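Local coordinates for putative membrane protein (Corynebacterium diphtheriae NCTC 13129, PDB 3C8I) that is of unknown function, its DUF3239-family C-terminal part folding round a six-stranded antiparallel sheet, at residues V17-A22 with M29-L34; A33-N38 with D89-M94; A48-N53 with F136-L141. One frame throughout, in Å; residues are numbered along the deposited sequence.

Contact 1 of 3, residues V17-A22 with M29-L34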
loop_
_atom_site.group_PDB
_atom_site.type_symbol
_atom_site.label_atom_id
_atom_site.label_comp_id
_atom_site.label_asym_id
_atom_site.label_seq_id
_atom_site.Cartn_x
_atom_site.Cartn_y
_atom_site.Cartn_z
ATOM N N VAL B 17 -9.672 -9.372 18.178
ATOM C CA VAL B 17 -8.691 -8.641 18.941
ATOM C C VAL B 17 -9.351 -7.370 19.475
ATOM O O VAL B 17 -10.217 -6.789 18.822
ATOM C CB VAL B 17 -7.404 -8.325 18.097
ATOM C CG1 VAL B 17 -6.755 -9.621 17.606
ATOM C CG2 VAL B 17 -7.690 -7.397 16.903
ATOM N N PRO B 18 -8.942 -6.927 20.661
ATOM C CA PRO B 18 -9.408 -5.609 21.083
ATOM C C PRO B 18 -8.697 -4.490 20.318
ATOM O O PRO B 18 -7.497 -4.601 20.021
ATOM C CB PRO B 18 -9.030 -5.559 22.554
ATOM C CG PRO B 18 -7.870 -6.458 22.667
ATOM C CD PRO B 18 -8.050 -7.540 21.664
ATOM N N ALA B 19 -9.446 -3.445 19.997
ATOM C CA ALA B 19 -8.879 -2.197 19.495
ATOM C C ALA B 19 -9.552 -1.016 20.211
ATOM O O ALA B 19 -10.636 -1.166 20.806
ATOM C CB ALA B 19 -9.019 -2.098 17.947
ATOM N N MET B 20 -8.909 0.140 20.174
ATOM C CA MET B 20 -9.351 1.298 20.917
ATOM C C MET B 20 -8.870 2.561 20.220
ATOM O O MET B 20 -7.757 2.598 19.673
ATOM C CB MET B 20 -8.751 1.216 22.339
ATOM C CG MET B 20 -9.262 2.251 23.366
ATOM S SD MET B 20 -8.659 1.861 25.059
ATOM C CE MET B 20 -9.329 0.248 25.254
ATOM N N ILE B 21 -9.681 3.615 20.281
ATOM C CA ILE B 21 -9.301 4.902 19.704
ATOM C C ILE B 21 -8.203 5.504 20.573
ATOM O O ILE B 21 -8.397 5.744 21.775
ATOM C CB ILE B 21 -10.469 5.895 19.561
ATOM C CG1 ILE B 21 -11.625 5.295 18.742
ATOM C CG2 ILE B 21 -9.946 7.242 18.979
ATOM C CD1 ILE B 21 -12.858 6.231 18.620
ATOM N N ALA B 22 -7.052 5.742 19.947
ATOM C CA ALA B 22 -5.846 6.236 20.634
ATOM C C ALA B 22 -5.615 7.722 20.369
ATOM O O ALA B 22 -4.928 8.403 21.143
ATOM C CB ALA B 22 -4.619 5.401 20.191
ATOM N N MET B 29 -8.989 9.185 12.717
ATOM C CA MET B 29 -8.643 8.696 14.027
ATOM C C MET B 29 -7.569 7.618 13.931
ATOM O O MET B 29 -7.378 6.996 12.884
ATOM C CB MET B 29 -9.888 8.153 14.751
ATOM C CG MET B 29 -10.507 6.855 14.225
ATOM S SD MET B 29 -12.278 6.686 14.762
ATOM C CE MET B 29 -13.173 7.038 13.248
ATOM N N VAL B 30 -6.876 7.395 15.032
ATOM C CA VAL B 30 -5.882 6.337 15.104
ATOM C C VAL B 30 -6.379 5.317 16.100
ATOM O O VAL B 30 -6.732 5.652 17.225
ATOM C CB VAL B 30 -4.469 6.858 15.509
ATOM C CG1 VAL B 30 -3.480 5.689 15.722
ATOM C CG2 VAL B 30 -3.920 7.792 14.461
ATOM N N VAL B 31 -6.454 4.069 15.657
ATOM C CA VAL B 31 -6.865 2.982 16.501
ATOM C C VAL B 31 -5.616 2.158 16.828
ATOM O O VAL B 31 -4.694 2.044 16.011
ATOM C CB VAL B 31 -8.001 2.166 15.841
ATOM C CG1 VAL B 31 -8.482 1.067 16.753
ATOM C CG2 VAL B 31 -9.182 3.082 15.486
ATOM N N MET B 32 -5.569 1.638 18.050
ATOM C CA MET B 32 -4.504 0.734 18.499
ATOM C C MET B 32 -5.162 -0.591 18.811
ATOM O O MET B 32 -6.199 -0.609 19.468
ATOM C CB MET B 32 -3.825 1.283 19.768
ATOM C CG MET B 32 -2.643 0.425 20.317
ATOM S SD MET B 32 -1.878 1.071 21.869
ATOM C CE MET B 32 -1.181 2.519 21.188
ATOM N N ALA B 33 -4.565 -1.689 18.361
ATOM C CA ALA B 33 -5.049 -3.035 18.669
ATOM C C ALA B 33 -3.999 -3.851 19.392
ATOM O O ALA B 33 -2.811 -3.640 19.192
ATOM C CB ALA B 33 -5.491 -3.786 17.369
ATOM N N LEU B 34 -4.451 -4.775 20.247
ATOM C CA LEU B 34 -3.579 -5.746 20.912
ATOM C C LEU B 34 -3.583 -7.049 20.098
ATOM O O LEU B 34 -4.603 -7.731 19.993
ATOM C CB LEU B 34 -4.040 -5.986 22.373
ATOM C CG LEU B 34 -3.166 -6.922 23.232
ATOM C CD1 LEU B 34 -1.834 -6.292 23.610
ATOM C CD2 LEU B 34 -3.889 -7.409 24.492
#

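Contact 2 of 3, residues A33-N38 with D89-M94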
loop_
_atom_site.group_PDB
_atom_site.type_symbol
_atom_site.label_atom_id
_atom_site.label_comp_id
_atom_site.label_asym_id
_atom_site.label_seq_id
_atom_site.Cartn_x
_atom_site.Cartn_y
_atom_site.Cartn_z
ATOM N N ALA B 33 -4.565 -1.689 18.361
ATOM C CA ALA B 33 -5.049 -3.035 18.669
ATOM C C ALA B 33 -3.999 -3.851 19.392
ATOM O O ALA B 33 -2.811 -3.640 19.192
ATOM C CB ALA B 33 -5.491 -3.786 17.369
ATOM N N LEU B 34 -4.451 -4.775 20.247
ATOM C CA LEU B 34 -3.579 -5.746 20.912
ATOM C C LEU B 34 -3.583 -7.049 20.098
ATOM O O LEU B 34 -4.603 -7.731 19.993
ATOM C CB LEU B 34 -4.040 -5.986 22.373
ATOM C CG LEU B 34 -3.166 -6.922 23.232
ATOM C CD1 LEU B 34 -1.834 -6.292 23.610
ATOM C CD2 LEU B 34 -3.889 -7.409 24.492
ATOM N N VAL B 35 -2.433 -7.379 19.517
ATOM C CA VAL B 35 -2.307 -8.497 18.599
ATOM C C VAL B 35 -1.205 -9.489 19.029
ATOM O O VAL B 35 -0.275 -9.164 19.791
ATOM C CB VAL B 35 -2.043 -8.012 17.132
ATOM C CG1 VAL B 35 -3.269 -7.285 16.554
ATOM C CG2 VAL B 35 -0.781 -7.160 17.022
ATOM N N ASN B 36 -1.347 -10.718 18.552
ATOM C CA ASN B 36 -0.407 -11.781 18.808
ATOM C C ASN B 36 0.480 -11.925 17.595
ATOM O O ASN B 36 -0.012 -12.239 16.516
ATOM C CB ASN B 36 -1.172 -13.085 19.046
ATOM C CG ASN B 36 -0.269 -14.285 19.325
ATOM O OD1 ASN B 36 0.948 -14.177 19.443
ATOM N ND2 ASN B 36 -0.897 -15.443 19.465
ATOM N N THR B 37 1.778 -11.703 17.756
ATOM C CA THR B 37 2.699 -11.801 16.608
ATOM C C THR B 37 3.149 -13.219 16.249
ATOM O O THR B 37 3.853 -13.409 15.237
ATOM C CB THR B 37 3.933 -10.888 16.750
ATOM O OG1 THR B 37 4.781 -11.363 17.789
ATOM C CG2 THR B 37 3.534 -9.475 17.044
ATOM N N ASN B 38 2.754 -14.225 17.030
ATOM C CA ASN B 38 3.067 -15.623 16.665
ATOM C C ASN B 38 2.250 -16.095 15.474
ATOM O O ASN B 38 1.030 -15.955 15.461
ATOM C CB ASN B 38 2.800 -16.597 17.837
ATOM C CG ASN B 38 3.813 -16.475 18.943
ATOM O OD1 ASN B 38 4.955 -16.064 18.716
ATOM N ND2 ASN B 38 3.416 -16.865 20.169
ATOM N N ASP B 89 5.692 -9.547 11.301
ATOM C CA ASP B 89 6.353 -8.254 11.534
ATOM C C ASP B 89 5.429 -7.052 11.227
ATOM O O ASP B 89 5.737 -5.915 11.561
ATOM C CB ASP B 89 7.674 -8.171 10.755
ATOM C CG ASP B 89 8.904 -8.478 11.635
ATOM O OD1 ASP B 89 8.726 -8.934 12.790
ATOM O OD2 ASP B 89 10.055 -8.268 11.187
ATOM N N GLN B 90 4.284 -7.339 10.645
ATOM C CA GLN B 90 3.266 -6.347 10.338
ATOM C C GLN B 90 1.921 -7.021 10.448
ATOM O O GLN B 90 1.778 -8.150 9.997
ATOM C CB GLN B 90 3.466 -5.799 8.908
ATOM C CG GLN B 90 2.537 -4.611 8.525
ATOM C CD GLN B 90 1.143 -5.004 8.117
ATOM O OE1 GLN B 90 0.198 -4.208 8.277
ATOM N NE2 GLN B 90 0.976 -6.199 7.610
ATOM N N ILE B 91 0.938 -6.341 11.054
ATOM C CA ILE B 91 -0.434 -6.866 11.185
ATOM C C ILE B 91 -1.438 -5.718 10.984
ATOM O O ILE B 91 -1.298 -4.679 11.633
ATOM C CB ILE B 91 -0.668 -7.487 12.603
ATOM C CG1 ILE B 91 0.234 -8.712 12.824
ATOM C CG2 ILE B 91 -2.137 -7.854 12.803
ATOM C CD1 ILE B 91 0.166 -9.301 14.237
ATOM N N SER B 92 -2.406 -5.906 10.089
ATOM C CA SER B 92 -3.506 -4.937 9.879
ATOM C C SER B 92 -4.759 -5.306 10.662
ATOM O O SER B 92 -5.411 -6.318 10.342
ATOM C CB SER B 92 -3.913 -4.824 8.412
ATOM O OG SER B 92 -2.823 -4.407 7.636
ATOM N N PRO B 93 -5.097 -4.498 11.674
ATOM C CA PRO B 93 -6.376 -4.696 12.352
ATOM C C PRO B 93 -7.500 -3.992 11.592
ATOM O O PRO B 93 -7.259 -2.959 10.972
ATOM C CB PRO B 93 -6.153 -4.050 13.714
ATOM C CG PRO B 93 -5.145 -2.945 13.458
ATOM C CD PRO B 93 -4.345 -3.347 12.239
ATOM N N MET B 94 -8.697 -4.554 11.635
ATOM C CA MET B 94 -9.897 -3.893 11.104
ATOM C C MET B 94 -11.026 -3.960 12.125
ATOM O O MET B 94 -11.188 -4.973 12.804
ATOM C CB MET B 94 -10.361 -4.548 9.783
ATOM C CG MET B 94 -10.778 -6.011 9.869
ATOM S SD MET B 94 -11.702 -6.640 8.383
ATOM C CE MET B 94 -13.295 -5.853 8.570
#

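Contact 3 of 3, residues A48-N53 with F136-L141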
loop_
_atom_site.group_PDB
_atom_site.type_symbol
_atom_site.label_atom_id
_atom_site.label_comp_id
_atom_site.label_asym_id
_atom_site.label_seq_id
_atom_site.Cartn_x
_atom_site.Cartn_y
_atom_site.Cartn_z
ATOM N N ALA B 48 1.676 -7.683 21.067
ATOM C CA ALA B 48 2.165 -6.462 20.461
ATOM C C ALA B 48 1.008 -5.473 20.264
ATOM O O ALA B 48 -0.182 -5.851 20.311
ATOM C CB ALA B 48 2.863 -6.759 19.122
ATOM N N LEU B 49 1.376 -4.223 20.055
ATOM C CA LEU B 49 0.443 -3.147 19.769
ATOM C C LEU B 49 0.579 -2.786 18.301
ATOM O O LEU B 49 1.693 -2.581 17.807
ATOM C CB LEU B 49 0.767 -1.926 20.635
ATOM C CG LEU B 49 0.827 -2.223 22.138
ATOM C CD1 LEU B 49 1.446 -1.057 22.896
ATOM C CD2 LEU B 49 -0.591 -2.624 22.675
ATOM N N ALA B 50 -0.550 -2.717 17.602
ATOM C CA ALA B 50 -0.562 -2.368 16.182
ATOM C C ALA B 50 -1.476 -1.173 16.008
ATOM O O ALA B 50 -2.600 -1.193 16.478
ATOM C CB ALA B 50 -1.064 -3.580 15.325
ATOM N N THR B 51 -1.031 -0.142 15.311
ATOM C CA THR B 51 -1.882 1.000 15.073
ATOM C C THR B 51 -2.283 1.165 13.621
ATOM O O THR B 51 -1.618 0.674 12.700
ATOM C CB THR B 51 -1.240 2.334 15.583
ATOM O OG1 THR B 51 0.006 2.549 14.922
ATOM C CG2 THR B 51 -1.102 2.353 17.131
ATOM N N ARG B 52 -3.386 1.873 13.417
ATOM C CA ARG B 52 -3.904 2.124 12.092
ATOM C C ARG B 52 -4.701 3.411 12.057
ATOM O O ARG B 52 -5.554 3.645 12.905
ATOM C CB ARG B 52 -4.822 0.982 11.664
ATOM C CG ARG B 52 -5.391 1.126 10.286
ATOM C CD ARG B 52 -6.256 -0.083 9.899
ATOM N NE ARG B 52 -6.785 0.047 8.542
ATOM C CZ ARG B 52 -7.193 -0.958 7.774
ATOM N NH1 ARG B 52 -7.183 -2.199 8.240
ATOM N NH2 ARG B 52 -7.646 -0.719 6.534
ATOM N N ASN B 53 -4.433 4.204 11.037
ATOM C CA ASN B 53 -5.174 5.424 10.780
ATOM C C ASN B 53 -6.447 5.094 10.024
ATOM O O ASN B 53 -6.411 4.434 8.977
ATOM C CB ASN B 53 -4.301 6.411 10.031
ATOM C CG ASN B 53 -3.367 7.171 10.959
ATOM O OD1 ASN B 53 -3.587 8.356 11.240
ATOM N ND2 ASN B 53 -2.329 6.501 11.450
ATOM N N PHE B 136 6.774 -0.566 11.091
ATOM C CA PHE B 136 5.506 -1.070 10.552
ATOM C C PHE B 136 4.301 -0.837 11.487
ATOM O O PHE B 136 3.283 -1.522 11.378
ATOM C CB PHE B 136 5.610 -2.563 10.222
ATOM C CG PHE B 136 6.684 -2.898 9.226
ATOM C CD1 PHE B 136 6.854 -2.124 8.070
ATOM C CD2 PHE B 136 7.554 -3.961 9.455
ATOM C CE1 PHE B 136 7.857 -2.430 7.151
ATOM C CE2 PHE B 136 8.549 -4.288 8.536
ATOM C CZ PHE B 136 8.705 -3.520 7.383
ATOM N N ASP B 137 4.425 0.126 12.392
ATOM C CA ASP B 137 3.365 0.445 13.361
ATOM C C ASP B 137 2.972 -0.783 14.202
ATOM O O ASP B 137 1.792 -1.061 14.444
ATOM C CB ASP B 137 2.184 1.095 12.625
ATOM C CG ASP B 137 2.531 2.490 12.077
ATOM O OD1 ASP B 137 3.504 3.106 12.586
ATOM O OD2 ASP B 137 1.828 2.967 11.160
ATOM N N LEU B 138 3.993 -1.515 14.643
ATOM C CA LEU B 138 3.834 -2.704 15.453
ATOM C C LEU B 138 4.951 -2.701 16.487
ATOM O O LEU B 138 6.132 -2.641 16.140
ATOM C CB LEU B 138 3.889 -3.967 14.583
ATOM C CG LEU B 138 3.612 -5.327 15.227
ATOM C CD1 LEU B 138 2.170 -5.472 15.593
ATOM C CD2 LEU B 138 4.012 -6.483 14.254
ATOM N N LEU B 139 4.573 -2.717 17.753
ATOM C CA LEU B 139 5.529 -2.672 18.872
ATOM C C LEU B 139 5.262 -3.861 19.780
ATOM O O LEU B 139 4.181 -3.979 20.343
ATOM C CB LEU B 139 5.360 -1.370 19.675
ATOM C CG LEU B 139 6.331 -1.072 20.835
ATOM C CD1 LEU B 139 7.692 -0.659 20.291
ATOM C CD2 LEU B 139 5.776 0.009 21.794
ATOM N N GLU B 140 6.241 -4.740 19.930
ATOM C CA GLU B 140 6.082 -5.858 20.837
ATOM C C GLU B 140 6.094 -5.358 22.277
ATOM O O GLU B 140 6.821 -4.426 22.605
ATOM C CB GLU B 140 7.115 -6.968 20.566
ATOM C CG GLU B 140 6.699 -7.813 19.338
ATOM C CD GLU B 140 7.558 -9.058 19.087
ATOM O OE1 GLU B 140 8.609 -9.214 19.758
ATOM O OE2 GLU B 140 7.178 -9.868 18.193
ATOM N N LEU B 141 5.198 -5.914 23.093
ATOM C CA LEU B 141 5.259 -5.732 24.535
ATOM C C LEU B 141 6.256 -6.741 25.094
ATOM O O LEU B 141 6.604 -6.679 26.278
ATOM C CB LEU B 141 3.888 -5.926 25.197
ATOM C CG LEU B 141 2.716 -5.041 24.763
ATOM C CD1 LEU B 141 1.476 -5.397 25.568
ATOM C CD2 LEU B 141 3.047 -3.573 24.927
#

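Contact 1 of 3, residues V17-A22 with M29-L34
The ring of Pro18 and its flat peptide carbonyl both meet Leu34. CG of the Pro18 ring lies 3.9 Å from CB of Leu34, the two side chains crossing obliquely, while ring atom CD faces the carbonyl oxygen of Leu34. Pro18 also packs against Gln117 and Trp118 of helix 115-124. The peptide carbonyl of Pro18 is gripped at its oxygen: Leu34 N donates to Pro18 O at 3.1 Å, nearly along the C=O axis, and CA of Ala33 makes a CH...O contact with the same atom. Further along, Met20 and Met32 form a hydrogen-bonded pair, with Met32 N to Met20 O at 2.9 Å and an N-H...O angle of 168°; the return bond, from Met20 N to Met32 O, is more bent at 139°. Ala22 N then reaches Val30 O at 2.7 Å. This is the beta hairpin of strands 16-24 and 29-36, lying in the middle of the antiparallel sheet. Its two faces differ in bulk. One carries Met20 and Met32, which touch Ser122 and Leu121 of helix 115-124, respectively. The other carries Ala19, Ile21, Val31 and Ala33. Val31 CG1, anti to the backbone N (chi1 -177°), presses on Ala19 CB at 3.4 Å, closer than usual for two carbons, and the methyl CB of Ala33 is 4.0 Å from the same Ala19 CB. Past the pair of Ile21 and Val31, CD1 of Ile21 crosses over to SD of Met29 at 3.9 Å.

Contact 2 of 3, residues A33-N38 with D89-M94
Val35 and Ile91 meet tip to tip, and no hydrogen bond links segments 33-38 and 89-94. The axes of the two short strand segments come no closer than 8.6 Å and are inclined at 133°, so the contact rests mainly on side chains. Its tight part is aliphatic. CD1 of Ile91 touches CG2 of Val35 at 3.6 Å, and beside it CG2 of Ile91 lies 4.0 Å from CG1 of Val35. Ile91 sends CG1 anti to its carbonyl carbon (chi1 -64°), and CD1, at the end of the extended chain, also reaches the backbone oxygen of Asn36, 3.7 Å away. Two residues along each strand, Ala33 CB rests on Pro93 CB at 3.7 Å. Toward Thr37 the packing thins: CG2 of Thr37 is 4.4 Å from CD1 of Ile91, its OG1 is hydrogen-bonded to Glu140 OE2, and its backbone bonds to Trp88. CB of the partly exposed Asn36 is directed away from segment 89-94; OD1 of Asn36 accepts from Asn38 N at 3.0 Å, an Asx turn, and also from Arg46 N. The strands are not neighbours in the sheet, which curls until its edge strand 88-95 lies over strand 29-36. Ala75 of strand 70-80 and Ala50 of strand 47-54 pack on Ile91 and Val35 respectively, while Leu34, on the opposite face of its strand, meets helix 115-124.

Contact 3 of 3, residues A48-N53 with F136-L141
Leu49 and Leu141 cross at about a right angle where the chain's last strand, 138-140, joins the sheet as its edge, antiparallel to strand 47-54. CD2 of Leu141 comes 3.6 Å from CD1 of Leu49, and both residues also touch Asn124 of helix 115-124. On the face holding Ala48, Ala50, Leu138 and Glu140, one branch of a leucine serves two alanines: CD1 of Leu138 lies 3.8 Å from CB of Ala48 and equally far from CB of Ala50. Leu138 CG is anti to its backbone N (chi1 -174°), and a chi2 of 71° then turns CD1 to these methyls. Glu140 brings its CG near the methyl of Ala48, while its OE2 is hydrogen-bonded to Thr37 OG1. Backbone bonds run both ways between Leu49 and Leu139, the shorter from Leu49 N to Leu139 O at 2.8 Å. At the other end Asp137, in a left-handed backbone conformation, leads into the strand. Its side chain crosses that of Thr51 at about a right angle, with CB of Asp137 3.5 Å from OG1 of Thr51, and Thr51 N donates to Asp137 O at 3.1 Å with an N-H...O angle of 155°.

In the fold
The centre of contact 1 is about 4 Å from the centre of the chain, and this contact is buried; contact 2 is buried too, though further out, whereas contact 3 is partly open at the C-terminal edge. Strand 29-36 belongs to both contacts 1 and 2, and its other neighbour, strand 47-54, brings in contact 3: Ala33 N probably bonds Ala50 O, and Arg52 N probably bonds Val31 O. Contacts 1 and 3 are pairings within the sheet, held by backbone bonds; the side chains of contact 1 are apolar, while contact 3 adds polar and charged ones at its exposed edge. Contact 2 instead packs one part of the curled sheet on another, turning polar toward Thr37.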